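Local coordinates for Tol-Pal system protein TolB (Acinetobacter baumannii, PDB 7MX5) that probably serves as the periplasmic component of the Tol-Pal system, which is thought to support outer-membrane invagination during cell division and outer-membrane integrity, at residues 218-223 / 263-268; 225-230 / 240-245. One frame throughout, in Å; residues are numbered along the deposited sequence.

Contact 1: 218-223 / 263-268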
# COMPACT_ATOMS: atom_id res chain seq x y z
N ALA A 218 -9.49 -4.86 14.25
CA ALA A 218 -9.36 -5.19 12.84
C ALA A 218 -10.52 -4.62 12.03
O ALA A 218 -11.34 -5.39 11.51
CB ALA A 218 -9.27 -6.70 12.65
N PRO A 219 -10.63 -3.30 11.90
CA PRO A 219 -11.74 -2.73 11.14
C PRO A 219 -11.53 -2.85 9.64
O PRO A 219 -10.40 -2.94 9.15
CB PRO A 219 -11.76 -1.26 11.58
CG PRO A 219 -10.40 -0.98 12.10
CD PRO A 219 -9.72 -2.27 12.43
N SER A 220 -12.65 -2.85 8.92
CA SER A 220 -12.64 -2.89 7.46
C SER A 220 -13.96 -2.32 6.97
O SER A 220 -15.02 -2.63 7.52
CB SER A 220 -12.45 -4.32 6.94
OG SER A 220 -12.52 -4.36 5.52
N PHE A 221 -13.89 -1.48 5.94
CA PHE A 221 -15.03 -0.68 5.52
C PHE A 221 -15.61 -1.20 4.21
O PHE A 221 -14.88 -1.65 3.32
CB PHE A 221 -14.62 0.79 5.36
CG PHE A 221 -14.40 1.48 6.66
CD1 PHE A 221 -15.47 1.91 7.43
CD2 PHE A 221 -13.11 1.70 7.14
CE1 PHE A 221 -15.27 2.54 8.64
CE2 PHE A 221 -12.91 2.33 8.34
CZ PHE A 221 -13.99 2.75 9.10
N SER A 222 -16.94 -1.14 4.12
CA SER A 222 -17.64 -1.59 2.93
C SER A 222 -17.30 -0.69 1.74
O SER A 222 -17.11 0.51 1.90
CB SER A 222 -19.14 -1.59 3.17
OG SER A 222 -19.67 -2.90 3.19
N PRO A 223 -17.22 -1.26 0.54
CA PRO A 223 -16.99 -0.42 -0.65
C PRO A 223 -18.05 0.65 -0.85
O PRO A 223 -17.74 1.74 -1.35
CB PRO A 223 -16.99 -1.42 -1.81
CG PRO A 223 -16.71 -2.75 -1.20
CD PRO A 223 -17.11 -2.70 0.25
N ALA A 263 -11.77 -9.69 9.23
CA ALA A 263 -12.65 -9.71 8.07
C ALA A 263 -12.31 -8.56 7.13
O ALA A 263 -12.07 -7.44 7.57
CB ALA A 263 -14.12 -9.62 8.50
N ARG A 264 -12.30 -8.86 5.83
CA ARG A 264 -11.96 -7.87 4.80
C ARG A 264 -12.97 -7.98 3.67
O ARG A 264 -13.15 -9.06 3.10
CB ARG A 264 -10.54 -8.09 4.27
CG ARG A 264 -9.47 -8.07 5.35
CD ARG A 264 -8.72 -6.75 5.35
NE ARG A 264 -7.81 -6.64 6.49
CZ ARG A 264 -6.60 -6.10 6.44
NH1 ARG A 264 -6.11 -5.61 5.31
NH2 ARG A 264 -5.87 -6.04 7.54
N TYR A 265 -13.62 -6.86 3.35
CA TYR A 265 -14.63 -6.85 2.30
C TYR A 265 -14.02 -7.16 0.94
O TYR A 265 -12.89 -6.77 0.64
CB TYR A 265 -15.32 -5.49 2.23
CG TYR A 265 -16.32 -5.21 3.32
CD1 TYR A 265 -17.61 -5.72 3.26
CD2 TYR A 265 -15.98 -4.42 4.41
CE1 TYR A 265 -18.54 -5.45 4.25
CE2 TYR A 265 -16.90 -4.15 5.41
CZ TYR A 265 -18.17 -4.66 5.32
OH TYR A 265 -19.08 -4.39 6.32
N THR A 266 -14.78 -7.87 0.11
CA THR A 266 -14.41 -7.96 -1.30
C THR A 266 -14.77 -6.65 -2.00
O THR A 266 -15.79 -6.03 -1.68
CB THR A 266 -15.13 -9.12 -1.98
OG1 THR A 266 -16.54 -9.01 -1.75
CG2 THR A 266 -14.64 -10.45 -1.42
N PRO A 267 -13.95 -6.19 -2.95
CA PRO A 267 -14.19 -4.87 -3.56
C PRO A 267 -15.50 -4.76 -4.32
O PRO A 267 -15.91 -3.64 -4.65
CB PRO A 267 -12.99 -4.69 -4.50
CG PRO A 267 -12.48 -6.07 -4.75
CD PRO A 267 -12.74 -6.84 -3.49
N ASP A 268 -16.18 -5.87 -4.60
CA ASP A 268 -17.47 -5.83 -5.28
C ASP A 268 -18.64 -5.70 -4.31
O ASP A 268 -19.79 -5.61 -4.75
CB ASP A 268 -17.66 -7.08 -6.15
CG ASP A 268 -17.39 -8.37 -5.40
OD1 ASP A 268 -17.44 -8.37 -4.15
OD2 ASP A 268 -17.13 -9.40 -6.06
O HOH W 1 -9.74 -6.62 8.76
O HOH W 2 -12.29 -7.67 11.15
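The ring of Y265 lies over the backbone at S222, with S222 CA 3.6 Å from the ring centroid and only 14° off the ring normal, a CH-pi contact. S222 OG comes over the ring as well, displaced toward the rim, and approaches Y265 CE1 to 3.0 Å. The carbonyl group of S220 instead meets the ring edge, its O 3.2 Å from Y265 CE2. A broad aromatic side chain suits this place because it can rest on backbone and small serine side chains at once. Y265 CG stands anti to its own carbonyl carbon, which starts the ring toward 218-223. At the far end the buried Y265 OH accepts a weak hydrogen bond from Q242 NE2, which gives it a polar partner.

S220 is small enough to fit between the backbones. Its OG, anti to the backbone N (chi1 177°), accepts a long, weak hydrogen bond from Y265 N (3.5 Å), while its CB packs on the A263 carbonyl oxygen. Further along, P223 CD rests on Y265 CB at 3.9 Å and P223 CG approaches T266 O; the compact proline ring offers an apolar surface without a backbone N-H.

At the other end two waters bridge the backbones. One accepts from A263 N and donates to A218 O (2.5 Å); the second donates to A263 O (2.7 Å), accepts from R264 NE and reaches A218 O only weakly. The strands run nearly parallel, 13° apart, but their axes stay 6.3 Å from each other, so water and side chains fill the role that direct backbone pairing plays within a sheet. These are the first strands of two successive four-stranded sheets, and their meeting is characteristic of adjacent blades around the centre of a beta-propeller.

Contact 2: 225-230 / 240-245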
# COMPACT_ATOMS: atom_id res chain seq x y z
N GLY A 225 -19.38 2.38 1.40
CA GLY A 225 -19.28 3.38 2.44
C GLY A 225 -20.40 3.37 3.45
O GLY A 225 -20.61 4.37 4.15
N LYS A 226 -21.13 2.26 3.56
CA LYS A 226 -22.28 2.18 4.44
C LYS A 226 -22.10 1.25 5.63
O LYS A 226 -22.86 1.35 6.60
CB LYS A 226 -23.53 1.73 3.66
CG LYS A 226 -23.80 2.53 2.40
CD LYS A 226 -25.29 2.72 2.18
CE LYS A 226 -25.56 3.85 1.20
NZ LYS A 226 -26.07 5.07 1.88
N SER A 227 -21.12 0.35 5.59
CA SER A 227 -20.96 -0.65 6.63
C SER A 227 -19.49 -0.82 6.98
O SER A 227 -18.60 -0.42 6.22
CB SER A 227 -21.56 -2.00 6.21
OG SER A 227 -22.91 -1.85 5.81
N MET A 228 -19.24 -1.43 8.14
CA MET A 228 -17.90 -1.71 8.61
C MET A 228 -17.89 -3.05 9.33
O MET A 228 -18.78 -3.34 10.13
CB MET A 228 -17.40 -0.61 9.56
CG MET A 228 -16.16 -1.00 10.36
SD MET A 228 -15.83 0.12 11.73
CE MET A 228 -16.49 -0.84 13.09
N LEU A 229 -16.88 -3.87 9.03
CA LEU A 229 -16.66 -5.12 9.73
C LEU A 229 -15.61 -4.94 10.81
O LEU A 229 -14.71 -4.10 10.70
CB LEU A 229 -16.22 -6.23 8.77
CG LEU A 229 -17.27 -6.78 7.80
CD1 LEU A 229 -16.59 -7.47 6.63
CD2 LEU A 229 -18.22 -7.73 8.51
N PHE A 230 -15.73 -5.73 11.88
CA PHE A 230 -14.76 -5.68 12.96
C PHE A 230 -14.82 -6.99 13.73
O PHE A 230 -15.82 -7.72 13.69
CB PHE A 230 -15.00 -4.49 13.89
CG PHE A 230 -16.33 -4.51 14.59
CD1 PHE A 230 -17.49 -4.13 13.93
CD2 PHE A 230 -16.43 -4.89 15.92
CE1 PHE A 230 -18.71 -4.14 14.57
CE2 PHE A 230 -17.65 -4.90 16.57
CZ PHE A 230 -18.79 -4.52 15.90
N ILE A 240 -16.66 -12.25 14.08
CA ILE A 240 -16.78 -11.18 13.09
C ILE A 240 -18.15 -10.53 13.22
O ILE A 240 -19.17 -11.22 13.28
CB ILE A 240 -16.55 -11.70 11.66
CG1 ILE A 240 -15.09 -12.07 11.45
CG2 ILE A 240 -17.00 -10.68 10.63
CD1 ILE A 240 -14.87 -13.52 11.10
N TYR A 241 -18.17 -9.20 13.27
CA TYR A 241 -19.39 -8.42 13.33
C TYR A 241 -19.42 -7.43 12.18
O TYR A 241 -18.38 -6.94 11.73
CB TYR A 241 -19.48 -7.65 14.66
CG TYR A 241 -19.64 -8.52 15.88
CD1 TYR A 241 -18.54 -9.07 16.51
CD2 TYR A 241 -20.90 -8.82 16.39
CE1 TYR A 241 -18.68 -9.88 17.63
CE2 TYR A 241 -21.05 -9.61 17.51
CZ TYR A 241 -19.94 -10.15 18.12
OH TYR A 241 -20.09 -10.95 19.23
N GLN A 242 -20.62 -7.14 11.69
CA GLN A 242 -20.83 -6.09 10.69
C GLN A 242 -21.61 -4.95 11.32
O GLN A 242 -22.67 -5.17 11.92
CB GLN A 242 -21.56 -6.61 9.46
CG GLN A 242 -21.56 -5.60 8.31
CD GLN A 242 -22.30 -6.08 7.09
OE1 GLN A 242 -22.97 -7.11 7.11
NE2 GLN A 242 -22.19 -5.33 6.00
N MET A 243 -21.09 -3.74 11.19
CA MET A 243 -21.76 -2.55 11.68
C MET A 243 -22.40 -1.79 10.54
O MET A 243 -21.87 -1.74 9.43
CB MET A 243 -20.78 -1.63 12.42
CG MET A 243 -21.45 -0.79 13.48
SD MET A 243 -20.44 0.57 14.06
CE MET A 243 -20.63 0.37 15.83
N ASP A 244 -23.56 -1.19 10.82
CA ASP A 244 -24.20 -0.25 9.91
C ASP A 244 -23.89 1.15 10.41
O ASP A 244 -24.22 1.49 11.56
CB ASP A 244 -25.70 -0.50 9.83
CG ASP A 244 -26.43 0.55 9.02
OD1 ASP A 244 -25.85 1.04 8.02
OD2 ASP A 244 -27.57 0.89 9.37
N LEU A 245 -23.26 1.97 9.56
CA LEU A 245 -22.72 3.24 10.02
C LEU A 245 -23.82 4.22 10.44
O LEU A 245 -23.58 5.06 11.32
CB LEU A 245 -21.86 3.87 8.92
CG LEU A 245 -20.61 3.10 8.49
CD1 LEU A 245 -19.61 4.05 7.83
CD2 LEU A 245 -19.97 2.39 9.68
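This is an antiparallel beta-hairpin pairing of the two middle strands of a four-stranded propeller blade, in which 227-230 runs against 240-244. M228 with M243 and F230 with Y241 are hydrogen-bonded pairs, each closed by two backbone bonds; M243 N to M228 O is the shortest, at 2.6 Å. L245 N adds a nearly straight bond to K226 O (174°) where the strand gives way to a turn.

Side chains alternate between the faces. Y241 CB lies over one face of the F230 ring, 3.7 Å from the ring centroid, a CH-pi contact, and F230 CE1 reaches M243 CB at 3.9 Å. F230 CG sits between its backbone N and carbonyl carbon (chi1 62°), which starts the ring toward the partner strand. The Y241 ring is tilted 20° from that of F230 but slid aside, so the two barely overlap. On this face too, M228 CE loosely approaches M243 SD at 4.3 Å.

On the other face the branched end of L229 touches both Q242 CB (CD2 at 3.6 Å) and the I240 CG2 methyl, while Q242 NE2 lies beside S227 CB. A hydrogen bond from S246 OG turns the D244 carboxylate to the residues just after the strand.

Strand 215-221 flanks the hairpin through L229. On the other side V250 of strand 249-252 touches F230 and M243, R252 touches Y241, and I240 bonds through its backbone to M253, just beyond that strand. I209 of the preceding blade packs on M228 and M243, and strand 263-265 of the next blade lies against L229.

In the fold
Contact 2 is pairing within one blade, whereas contact 1 joins that blade to the next; their centres are about 8 Å apart, and contact 2 is nested within the chain loop closed by contact 1. Both are partly buried, but contact 1 lies nearer the centre of the chain and has no exposed residue among those that touch, whereas contact 2 runs out to exposed G225 and K226 at one end. They share a sheet: S220 O and L229 N, and S222 N and S227 O, probably hydrogen-bond strand 215-221 to 227-232. Y265 packs on L229 and S227 of contact 2. Regular backbone bonds and apolar side chains dominate contact 2, while contact 1 depends on one aromatic ring, serines and bridging water.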